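Local coordinates for ABC transporter, periplasmic substrate-binding protein (Thermotoga maritima, PDB 2HPG) that probably binds a small solute in the periplasm and delivers it to a tripartite ATP-independent (TRAP) membrane transporter, at residues A[103-106]-A[107-110]; A[91-95]-A[96-100]; A[186-189]-A[190-194]. All coordinates share one frame; numbering follows the deposited sequence. Where two conformers were deposited one is given.

Contact 1: A[103-106]-A[107-110]; sequences EAIE and VLKK
Glu106 and Lys110 form an i to i+4 salt bridge on an amphipathic alpha-helix, residues 101-112. The glutamate can be followed outward. Its CB lies 3.2 Å from the N of Val107, the next residue, and CG, 3.9 Å from the same Val107 N, stands anti to the backbone N of Glu106 (chi1 -177°), which sends the chain forward along the helix. A bend at chi2 (45°) then turns the carboxylate on toward the following turn, where its two oxygens find different partners. OE2 receives NZ of Lys110 at 2.6 Å, the ammonium coming from above the carboxylate plane rather than within it. To get there Lys110 bends at chi2 and again at chi4, curling so that its CG also passes 3.5 Å from Glu106 OE2. OE1 accepts a hydrogen bond from a water that in turn accepts one from Lys109 NZ, so the second lysine is joined to the same carboxylate indirectly. Long, flexible charged chains suit this partly exposed side.

The other side is apolar. Leu108 packs on Phe135 and Val138 of strand 130-146, and Ala104 lies against Leu226. The backbone is regular, with Val107 N bonded to Glu103 O and Lys109 N to Ile105 O. Lys109 serves both sides: its aliphatic CE rests 3.7 Å from Ile105 CG2.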
ATOM      1  N   GLU A 103     -15.995  -4.949  -1.912  1.00 24.36           N
ATOM      2  CA  GLU A 103     -16.340  -4.062  -0.797  1.00 23.84           C
ATOM      3  C   GLU A 103     -15.212  -3.106  -0.416  1.00 24.11           C
ATOM      4  O   GLU A 103     -15.459  -1.969  -0.005  1.00 22.71           O
ATOM      5  CB  GLU A 103     -16.740  -4.881   0.441  1.00 24.03           C
ATOM      6  CG  GLU A 103     -18.096  -5.559   0.323  1.00 22.49           C
ATOM      7  CD  GLU A 103     -18.504  -6.333   1.567  1.00 23.68           C
ATOM      8  OE1 GLU A 103     -17.799  -6.309   2.593  1.00 23.90           O
ATOM      9  OE2 GLU A 103     -19.565  -6.973   1.521  1.00 26.80           O
ATOM     10  N   ALA A 104     -13.973  -3.581  -0.518  1.00 23.85           N
ATOM     11  CA  ALA A 104     -12.799  -2.759  -0.197  1.00 24.35           C
ATOM     12  C   ALA A 104     -12.694  -1.548  -1.143  1.00 24.10           C
ATOM     13  O   ALA A 104     -12.496  -0.428  -0.684  1.00 24.34           O
ATOM     14  CB  ALA A 104     -11.515  -3.617  -0.254  1.00 23.20           C
ATOM     15  N   ILE A 105     -12.865  -1.797  -2.445  1.00 24.51           N
ATOM     16  CA  ILE A 105     -12.883  -0.763  -3.486  1.00 25.43           C
ATOM     17  C   ILE A 105     -14.026   0.217  -3.304  1.00 26.41           C
ATOM     18  O   ILE A 105     -13.854   1.421  -3.508  1.00 26.34           O
ATOM     19  CB  ILE A 105     -13.033  -1.393  -4.909  1.00 25.25           C
ATOM     20  CG1 ILE A 105     -11.769  -2.162  -5.323  1.00 25.37           C
ATOM     21  CG2 ILE A 105     -13.386  -0.333  -5.967  1.00 24.94           C
ATOM     22  CD1 ILE A 105     -10.446  -1.433  -5.067  1.00 25.00           C
ATOM     23  N   GLU A 106     -15.200  -0.293  -2.931  1.00 27.53           N
ATOM     24  CA  GLU A 106     -16.354   0.580  -2.698  1.00 27.39           C
ATOM     25  C   GLU A 106     -16.138   1.490  -1.495  1.00 27.30           C
ATOM     26  O   GLU A 106     -16.483   2.661  -1.551  1.00 28.48           O
ATOM     27  CB  GLU A 106     -17.663  -0.223  -2.560  1.00 27.90           C
ATOM     28  CG  GLU A 106     -18.919   0.668  -2.397  1.00 29.99           C
ATOM     29  CD  GLU A 106     -18.962   1.860  -3.391  1.00 34.34           C
ATOM     30  OE1 GLU A 106     -18.869   1.641  -4.628  1.00 34.64           O
ATOM     31  OE2 GLU A 106     -19.085   3.019  -2.928  1.00 36.93           O
ATOM     32  N   VAL A 107     -15.565   0.970  -0.418  1.00 26.91           N
ATOM     33  CA  VAL A 107     -15.182   1.794   0.732  1.00 26.83           C
ATOM     34  C   VAL A 107     -14.185   2.905   0.360  1.00 26.65           C
ATOM     35  O   VAL A 107     -14.294   4.030   0.849  1.00 25.25           O
ATOM     36  CB  VAL A 107     -14.595   0.927   1.890  1.00 26.98           C
ATOM     37  CG1 VAL A 107     -13.586   1.692   2.725  1.00 27.44           C
ATOM     38  CG2 VAL A 107     -15.713   0.441   2.778  1.00 27.94           C
ATOM     39  N   LEU A 108     -13.206   2.571  -0.480  1.00 26.75           N
ATOM     40  CA  LEU A 108     -12.212   3.551  -0.952  1.00 26.82           C
ATOM     41  C   LEU A 108     -12.910   4.679  -1.722  1.00 27.16           C
ATOM     42  O   LEU A 108     -12.633   5.846  -1.492  1.00 27.30           O
ATOM     43  CB  LEU A 108     -11.137   2.873  -1.822  1.00 25.96           C
ATOM     44  CG  LEU A 108     -10.191   1.888  -1.128  1.00 24.34           C
ATOM     45  CD1 LEU A 108      -9.099   1.385  -2.075  1.00 21.61           C
ATOM     46  CD2 LEU A 108      -9.567   2.489   0.119  1.00 25.09           C
ATOM     47  N   LYS A 109     -13.838   4.331  -2.603  1.00 28.13           N
ATOM     48  CA  LYS A 109     -14.642   5.357  -3.303  1.00 28.91           C
ATOM     49  C   LYS A 109     -15.411   6.255  -2.339  1.00 29.55           C
ATOM     50  O   LYS A 109     -15.454   7.464  -2.522  1.00 30.24           O
ATOM     51  CB  LYS A 109     -15.604   4.727  -4.294  1.00 29.14           C
ATOM     52  CG  LYS A 109     -14.897   3.968  -5.374  1.00 29.20           C
ATOM     53  CD  LYS A 109     -15.851   3.333  -6.346  1.00 30.39           C
ATOM     54  CE  LYS A 109     -15.085   2.601  -7.417  1.00 30.92           C
ATOM     55  NZ  LYS A 109     -15.964   1.730  -8.226  1.00 33.78           N
ATOM     56  N   LYS A 110     -16.000   5.669  -1.303  1.00 30.00           N
ATOM     57  CA  LYS A 110     -16.706   6.444  -0.293  1.00 30.20           C
ATOM     58  C   LYS A 110     -15.744   7.310   0.491  1.00 30.05           C
ATOM     59  O   LYS A 110     -16.093   8.417   0.889  1.00 29.73           O
ATOM     60  CB  LYS A 110     -17.500   5.530   0.657  1.00 30.91           C
ATOM     61  CG  LYS A 110     -18.746   4.939   0.022  1.00 31.83           C
ATOM     62  CD  LYS A 110     -19.896   5.975  -0.054  1.00 34.64           C
ATOM     63  CE  LYS A 110     -21.183   5.397  -0.686  1.00 35.02           C
ATOM     64  NZ  LYS A 110     -20.871   4.602  -1.935  1.00 36.83           N
TER
HETATM   65  O   HOH W   1     -17.448   0.239  -6.399  1.00 35.18           O

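Contact 2: A[91-95]-A[96-100]; sequences YFIDF and MGAKT
Ile93 O accepts a hydrogen bond from Ala98 N at 3.0 Å, the 6-to-1 bond of a Schellman motif that ends the short helix 92-95. Inside it, Gly97 N reaches Asp94 O at 2.9 Å from well above the carbonyl plane. Gly97 has positive phi (99°), at which a side chain would press on the preceding carbonyl oxygen, hence the glycine. One residue earlier, Met96 N takes Phe92 O, an ordinary helical bond. The carbonyls of Phe92, Ile93 and Asp94 are thus each met by a following N-H.

Asp94 gathers the charged and water-mediated bonds. Its OD1 uses the anti lone pair to receive Lys99 NZ at 2.7 Å; the lysine, bent at chi2, folds back and the two side chains cross at about a right angle. A water donates both to OD2 and to Ala98 O; another accepts from Lys99 NZ and gives a weak bond to Asp94 O. Further on, Lys99 N is bonded to OE1 of Glu103, while Thr100 caps Glu103 N with its hydroxyl and starts the next helix.

Beneath the polar side, Ala98 CB meets Ile93 CG1 at 3.6 Å, a close fit suiting a small residue. In the conformer described, Met96, a selenomethionine, sets CG over one Phe92 ring face, a CH-pi contact 3.7 Å from the centroid; its Met-aromatic contact comes from SE, obliquely placed nearest CE1.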
ATOM      1  N   TYR A  91      -5.792  -3.366  10.293  1.00 19.42           N
ATOM      2  CA  TYR A  91      -7.251  -3.583  10.176  1.00 19.47           C
ATOM      3  C   TYR A  91      -8.108  -2.401   9.754  1.00 19.67           C
ATOM      4  O   TYR A  91      -9.324  -2.536   9.753  1.00 19.60           O
ATOM      5  CB  TYR A  91      -7.842  -4.243  11.442  1.00 19.38           C
ATOM      6  CG  TYR A  91      -7.287  -5.619  11.638  1.00 18.99           C
ATOM      7  CD1 TYR A  91      -6.298  -5.856  12.573  1.00 18.57           C
ATOM      8  CD2 TYR A  91      -7.700  -6.676  10.831  1.00 17.46           C
ATOM      9  CE1 TYR A  91      -5.750  -7.117  12.716  1.00 19.15           C
ATOM     10  CE2 TYR A  91      -7.157  -7.951  10.987  1.00 16.70           C
ATOM     11  CZ  TYR A  91      -6.199  -8.160  11.931  1.00 18.07           C
ATOM     12  OH  TYR A  91      -5.639  -9.419  12.072  1.00 18.24           O
ATOM     13  N   PHE A  92      -7.498  -1.282   9.345  1.00 19.46           N
ATOM     14  CA  PHE A  92      -8.258  -0.133   8.838  1.00 19.04           C
ATOM     15  C   PHE A  92      -9.419  -0.518   7.904  1.00 19.56           C
ATOM     16  O   PHE A  92     -10.556  -0.087   8.111  1.00 19.89           O
ATOM     17  CB  PHE A  92      -7.338   0.916   8.145  1.00 18.79           C
ATOM     18  CG  PHE A  92      -8.110   2.006   7.428  1.00 18.58           C
ATOM     19  CD1 PHE A  92      -8.615   3.093   8.138  1.00 19.51           C
ATOM     20  CD2 PHE A  92      -8.381   1.910   6.073  1.00 18.08           C
ATOM     21  CE1 PHE A  92      -9.371   4.079   7.495  1.00 17.28           C
ATOM     22  CE2 PHE A  92      -9.147   2.869   5.420  1.00 19.29           C
ATOM     23  CZ  PHE A  92      -9.629   3.975   6.131  1.00 17.92           C
ATOM     24  N   ILE A  93      -9.171  -1.289   6.850  1.00 19.80           N
ATOM     25  CA  ILE A  93     -10.252  -1.541   5.885  1.00 19.15           C
ATOM     26  C   ILE A  93     -11.362  -2.385   6.544  1.00 19.96           C
ATOM     27  O   ILE A  93     -12.532  -2.320   6.136  1.00 19.56           O
ATOM     28  CB  ILE A  93      -9.761  -2.187   4.551  1.00 19.20           C
ATOM     29  CG1 ILE A  93     -10.650  -1.755   3.383  1.00 17.18           C
ATOM     30  CG2 ILE A  93      -9.746  -3.695   4.634  1.00 17.96           C
ATOM     31  CD1 ILE A  93     -10.379  -0.327   2.896  1.00 13.93           C
ATOM     32  N   ASP A  94     -11.002  -3.151   7.573  1.00 20.71           N
ATOM     33  CA  ASP A  94     -11.997  -3.977   8.283  1.00 21.06           C
ATOM     34  C   ASP A  94     -12.848  -3.132   9.207  1.00 21.48           C
ATOM     35  O   ASP A  94     -14.055  -3.314   9.276  1.00 22.44           O
ATOM     36  CB  ASP A  94     -11.343  -5.106   9.073  1.00 21.24           C
ATOM     37  CG  ASP A  94     -11.020  -6.298   8.208  1.00 22.17           C
ATOM     38  OD1 ASP A  94     -11.817  -7.259   8.199  1.00 23.55           O
ATOM     39  OD2 ASP A  94      -9.997  -6.257   7.507  1.00 23.65           O
ATOM     40  N   PHE A  95     -12.214  -2.217   9.922  1.00 21.90           N
ATOM     41  CA  PHE A  95     -12.929  -1.213  10.702  1.00 22.49           C
ATOM     42  C   PHE A  95     -13.835  -0.353   9.835  1.00 22.60           C
ATOM     43  O   PHE A  95     -14.861   0.120  10.312  1.00 23.59           O
ATOM     44  CB  PHE A  95     -11.960  -0.333  11.475  1.00 22.29           C
ATOM     45  CG  PHE A  95     -11.140  -1.074  12.499  1.00 21.89           C
ATOM     46  CD1 PHE A  95     -11.704  -2.051  13.296  1.00 23.84           C
ATOM     47  CD2 PHE A  95      -9.822  -0.727  12.724  1.00 21.87           C
ATOM     48  CE1 PHE A  95     -10.949  -2.702  14.263  1.00 22.22           C
ATOM     49  CE2 PHE A  95      -9.063  -1.373  13.668  1.00 21.35           C
ATOM     50  CZ  PHE A  95      -9.626  -2.363  14.440  1.00 22.11           C
HETATM   51  N   MSE A  96     -13.479  -0.148   8.569  1.00 22.74           N
HETATM   52  CA  MSE A  96     -14.362   0.613   7.679  0.50 22.62           C
HETATM   53  C   MSE A  96     -15.501  -0.253   7.126  1.00 22.95           C
HETATM   54  O   MSE A  96     -16.386   0.258   6.424  1.00 22.94           O
HETATM   55  CB  MSE A  96     -13.568   1.262   6.541  0.50 22.72           C
HETATM   56  CG  MSE A  96     -12.466   2.217   6.998  0.50 22.14           C
HETATM   57 SE   MSE A  96     -13.088   3.732   8.086  0.45 21.69          SE
HETATM   58  CE  MSE A  96     -14.410   4.473   6.833  0.50 23.02           C
ATOM     59  N   GLY A  97     -15.477  -1.551   7.437  1.00 22.61           N
ATOM     60  CA  GLY A  97     -16.567  -2.471   7.103  1.00 22.63           C
ATOM     61  C   GLY A  97     -16.384  -3.333   5.865  1.00 22.72           C
ATOM     62  O   GLY A  97     -17.300  -4.063   5.477  1.00 22.88           O
ATOM     63  N   ALA A  98     -15.222  -3.238   5.227  1.00 21.90           N
ATOM     64  CA  ALA A  98     -14.958  -4.003   4.010  1.00 21.69           C
ATOM     65  C   ALA A  98     -14.569  -5.411   4.407  1.00 21.25           C
ATOM     66  O   ALA A  98     -13.715  -5.606   5.274  1.00 20.31           O
ATOM     67  CB  ALA A  98     -13.854  -3.369   3.209  1.00 21.07           C
ATOM     68  N   LYS A  99     -15.237  -6.386   3.799  1.00 21.22           N
ATOM     69  CA  LYS A  99     -14.961  -7.795   4.075  1.00 21.79           C
ATOM     70  C   LYS A  99     -14.742  -8.629   2.822  1.00 21.70           C
ATOM     71  O   LYS A  99     -14.553  -9.832   2.935  1.00 23.30           O
ATOM     72  CB  LYS A  99     -16.102  -8.419   4.896  1.00 21.90           C
ATOM     73  CG  LYS A  99     -16.310  -7.801   6.255  1.00 22.17           C
ATOM     74  CD  LYS A  99     -15.249  -8.244   7.241  1.00 22.07           C
ATOM     75  CE  LYS A  99     -15.067  -7.213   8.318  1.00 24.52           C
ATOM     76  NZ  LYS A  99     -14.234  -7.743   9.415  1.00 23.81           N
ATOM     77  N   THR A 100     -14.791  -8.011   1.643  1.00 21.73           N
ATOM     78  CA  THR A 100     -14.462  -8.668   0.362  1.00 21.09           C
ATOM     79  C   THR A 100     -13.683  -7.681  -0.501  1.00 20.82           C
ATOM     80  O   THR A 100     -13.702  -6.494  -0.220  1.00 20.25           O
ATOM     81  CB  THR A 100     -15.701  -9.075  -0.404  1.00 21.03           C
ATOM     82  OG1 THR A 100     -16.360  -7.909  -0.930  1.00 19.06           O
ATOM     83  CG2 THR A 100     -16.659  -9.848   0.513  1.00 21.59           C
TER
HETATM   84  O   HOH W   2     -11.082  -6.685   5.078  1.00 20.54           O
HETATM   85  O   HOH W   3     -14.275  -5.737  10.917  1.00 44.95           O

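Contact 3: A[186-189]-A[190-194]; sequences GEIY and TAVQT
Tyr189 and Gln193 meet one turn apart on the alpha-helix 188-193, an i to i+4 pair. Sharing a flank by that spacing, they leave it in similar directions because both first torsions place CG anti to the backbone N, at -168° in the tyrosine and -171° in the glutamine, which continues extended beyond CG. Their ends are set at an angle: ring and amide planes stand 76° apart. The amide oxygen OE1 comes to the edge of the ring, near its plane, 3.5 Å from CE2 of Tyr189. An electron-rich oxygen beside the partly positive rim of an aromatic ring is a favourable arrangement. Below it, Gln193 N bonds to Tyr189 O at 2.8 Å, almost straight.

On another flank, Ile188 and Val192 pair more loosely, CG2 to CG2 at 4.3 Å; apolar chains suit this buried side. Val192 CG2 comes closer to the backbone, 3.2 Å from Ile188 O.

Glu187 is the N-cap residue, and a water bridges the start of the helix, donating to Gly186 O and accepting from Thr190 N. At the other end Thr194 bonds to Thr190 O twice, with its N at 2.9 Å and its OG1 at a short 2.5 Å, from opposite faces of the carbonyl plane; the hydroxyl adds a second bond to the last turn.

Within the fold, the helix precedes strand 199-202: Ala191 bonds through its backbone to Val197 and touches its side chain, while Tyr189 packs on Leu212, Glu214 and Val215 in the loop between helix 204-209 and strand 218-234.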
ATOM      1  N   GLY A 186      14.879  -6.610   0.157  1.00 23.69           N
ATOM      2  CA  GLY A 186      15.820  -7.504  -0.510  1.00 23.55           C
ATOM      3  C   GLY A 186      16.707  -8.264   0.454  1.00 23.06           C
ATOM      4  O   GLY A 186      17.410  -9.188   0.047  1.00 23.58           O
ATOM      5  N   GLU A 187      16.690  -7.880   1.730  1.00 22.58           N
ATOM      6  CA  GLU A 187      17.516  -8.540   2.757  1.00 22.33           C
ATOM      7  C   GLU A 187      16.730  -9.379   3.771  1.00 21.58           C
ATOM      8  O   GLU A 187      17.311  -9.897   4.733  1.00 20.97           O
ATOM      9  CB  GLU A 187      18.340  -7.483   3.502  1.00 22.63           C
ATOM     10  CG  GLU A 187      19.729  -7.233   2.897  1.00 23.91           C
ATOM     11  CD  GLU A 187      20.423  -6.086   3.571  1.00 25.09           C
ATOM     12  OE1 GLU A 187      21.568  -6.272   4.050  1.00 27.69           O
ATOM     13  OE2 GLU A 187      19.805  -4.993   3.648  1.00 28.40           O
ATOM     14  N   ILE A 188      15.418  -9.526   3.564  1.00 20.70           N
ATOM     15  CA  ILE A 188      14.582 -10.323   4.478  1.00 19.99           C
ATOM     16  C   ILE A 188      15.080 -11.774   4.508  1.00 19.54           C
ATOM     17  O   ILE A 188      15.251 -12.361   5.567  1.00 19.00           O
ATOM     18  CB  ILE A 188      13.068 -10.289   4.060  1.00 19.69           C
ATOM     19  CG1 ILE A 188      12.480  -8.877   4.140  1.00 19.09           C
ATOM     20  CG2 ILE A 188      12.218 -11.188   4.958  1.00 19.30           C
ATOM     21  CD1 ILE A 188      11.066  -8.786   3.470  1.00 19.39           C
ATOM     22  N   TYR A 189      15.332 -12.357   3.336  1.00 19.61           N
ATOM     23  CA  TYR A 189      15.831 -13.732   3.297  1.00 19.90           C
ATOM     24  C   TYR A 189      17.109 -13.880   4.146  1.00 20.22           C
ATOM     25  O   TYR A 189      17.194 -14.773   5.005  1.00 20.05           O
ATOM     26  CB  TYR A 189      16.079 -14.162   1.844  1.00 20.20           C
ATOM     27  CG  TYR A 189      16.309 -15.641   1.673  1.00 19.45           C
ATOM     28  CD1 TYR A 189      15.350 -16.458   1.069  1.00 20.61           C
ATOM     29  CD2 TYR A 189      17.484 -16.230   2.101  1.00 20.66           C
ATOM     30  CE1 TYR A 189      15.563 -17.814   0.904  1.00 19.21           C
ATOM     31  CE2 TYR A 189      17.693 -17.589   1.960  1.00 19.73           C
ATOM     32  CZ  TYR A 189      16.739 -18.373   1.354  1.00 20.48           C
ATOM     33  OH  TYR A 189      16.977 -19.735   1.210  1.00 19.09           O
ATOM     34  N   THR A 190      18.080 -12.984   3.925  1.00 20.80           N
ATOM     35  CA  THR A 190      19.342 -12.954   4.697  1.00 20.55           C
ATOM     36  C   THR A 190      19.103 -12.789   6.190  1.00 20.19           C
ATOM     37  O   THR A 190      19.735 -13.461   7.021  1.00 19.34           O
ATOM     38  CB  THR A 190      20.226 -11.774   4.256  1.00 21.53           C
ATOM     39  OG1 THR A 190      20.437 -11.828   2.846  1.00 22.61           O
ATOM     40  CG2 THR A 190      21.578 -11.788   4.966  1.00 20.39           C
ATOM     41  N   ALA A 191      18.197 -11.878   6.542  1.00 20.22           N
ATOM     42  CA  ALA A 191      17.867 -11.661   7.960  1.00 20.22           C
ATOM     43  C   ALA A 191      17.268 -12.908   8.626  1.00 20.46           C
ATOM     44  O   ALA A 191      17.540 -13.186   9.784  1.00 21.12           O
ATOM     45  CB  ALA A 191      16.935 -10.469   8.110  1.00 19.48           C
ATOM     46  N   VAL A 192      16.460 -13.665   7.889  1.00 20.86           N
ATOM     47  CA  VAL A 192      15.892 -14.915   8.400  1.00 21.16           C
ATOM     48  C   VAL A 192      16.976 -16.010   8.467  1.00 21.77           C
ATOM     49  O   VAL A 192      17.179 -16.621   9.506  1.00 21.40           O
ATOM     50  CB  VAL A 192      14.693 -15.406   7.549  1.00 21.34           C
ATOM     51  CG1 VAL A 192      14.121 -16.705   8.126  1.00 20.39           C
ATOM     52  CG2 VAL A 192      13.593 -14.332   7.471  1.00 20.19           C
ATOM     53  N   GLN A 193      17.693 -16.236   7.377  1.00 22.63           N
ATOM     54  CA  GLN A 193      18.746 -17.274   7.375  1.00 23.10           C
ATOM     55  C   GLN A 193      19.827 -17.024   8.439  1.00 24.00           C
ATOM     56  O   GLN A 193      20.317 -17.957   9.068  1.00 24.77           O
ATOM     57  CB  GLN A 193      19.397 -17.419   5.992  1.00 23.26           C
ATOM     58  CG  GLN A 193      20.328 -18.640   5.912  1.00 23.07           C
ATOM     59  CD  GLN A 193      20.783 -18.988   4.506  1.00 23.52           C
ATOM     60  OE1 GLN A 193      20.716 -18.163   3.584  1.00 23.30           O
ATOM     61  NE2 GLN A 193      21.293 -20.219   4.340  1.00 21.62           N
ATOM     62  N   THR A 194      20.197 -15.767   8.660  1.00 24.68           N
ATOM     63  CA  THR A 194      21.196 -15.443   9.693  1.00 24.30           C
ATOM     64  C   THR A 194      20.592 -15.210  11.090  1.00 24.56           C
ATOM     65  O   THR A 194      21.301 -14.832  12.020  1.00 23.45           O
ATOM     66  CB  THR A 194      22.003 -14.209   9.286  1.00 24.71           C
ATOM     67  OG1 THR A 194      21.116 -13.101   9.110  1.00 24.78           O
ATOM     68  CG2 THR A 194      22.778 -14.467   7.992  1.00 24.29           C
TER
HETATM   69  O   HOH W   4      18.290 -11.490   1.292  1.00 26.45           O

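From the N terminus the three contacts come in series, none nested in or crossing another. Contact 2 comes first, ending helix 92-95 and turning the chain through a short loop; contact 1 follows at once on helix 101-112. These two touch, their centres about 9 Å apart: Ala98 CB lies 3.6 Å from Ala104 CA, and Val107 CG1 lies 3.8 Å from Ile93 CD1. Together they bring two successive helices against strand 218-234, with helix 308-318 packing on contact 2. Contact 3, within helix 188-193, is separate, its centre about 36 Å from that of contact 1, on the opposite side of the chain's centre.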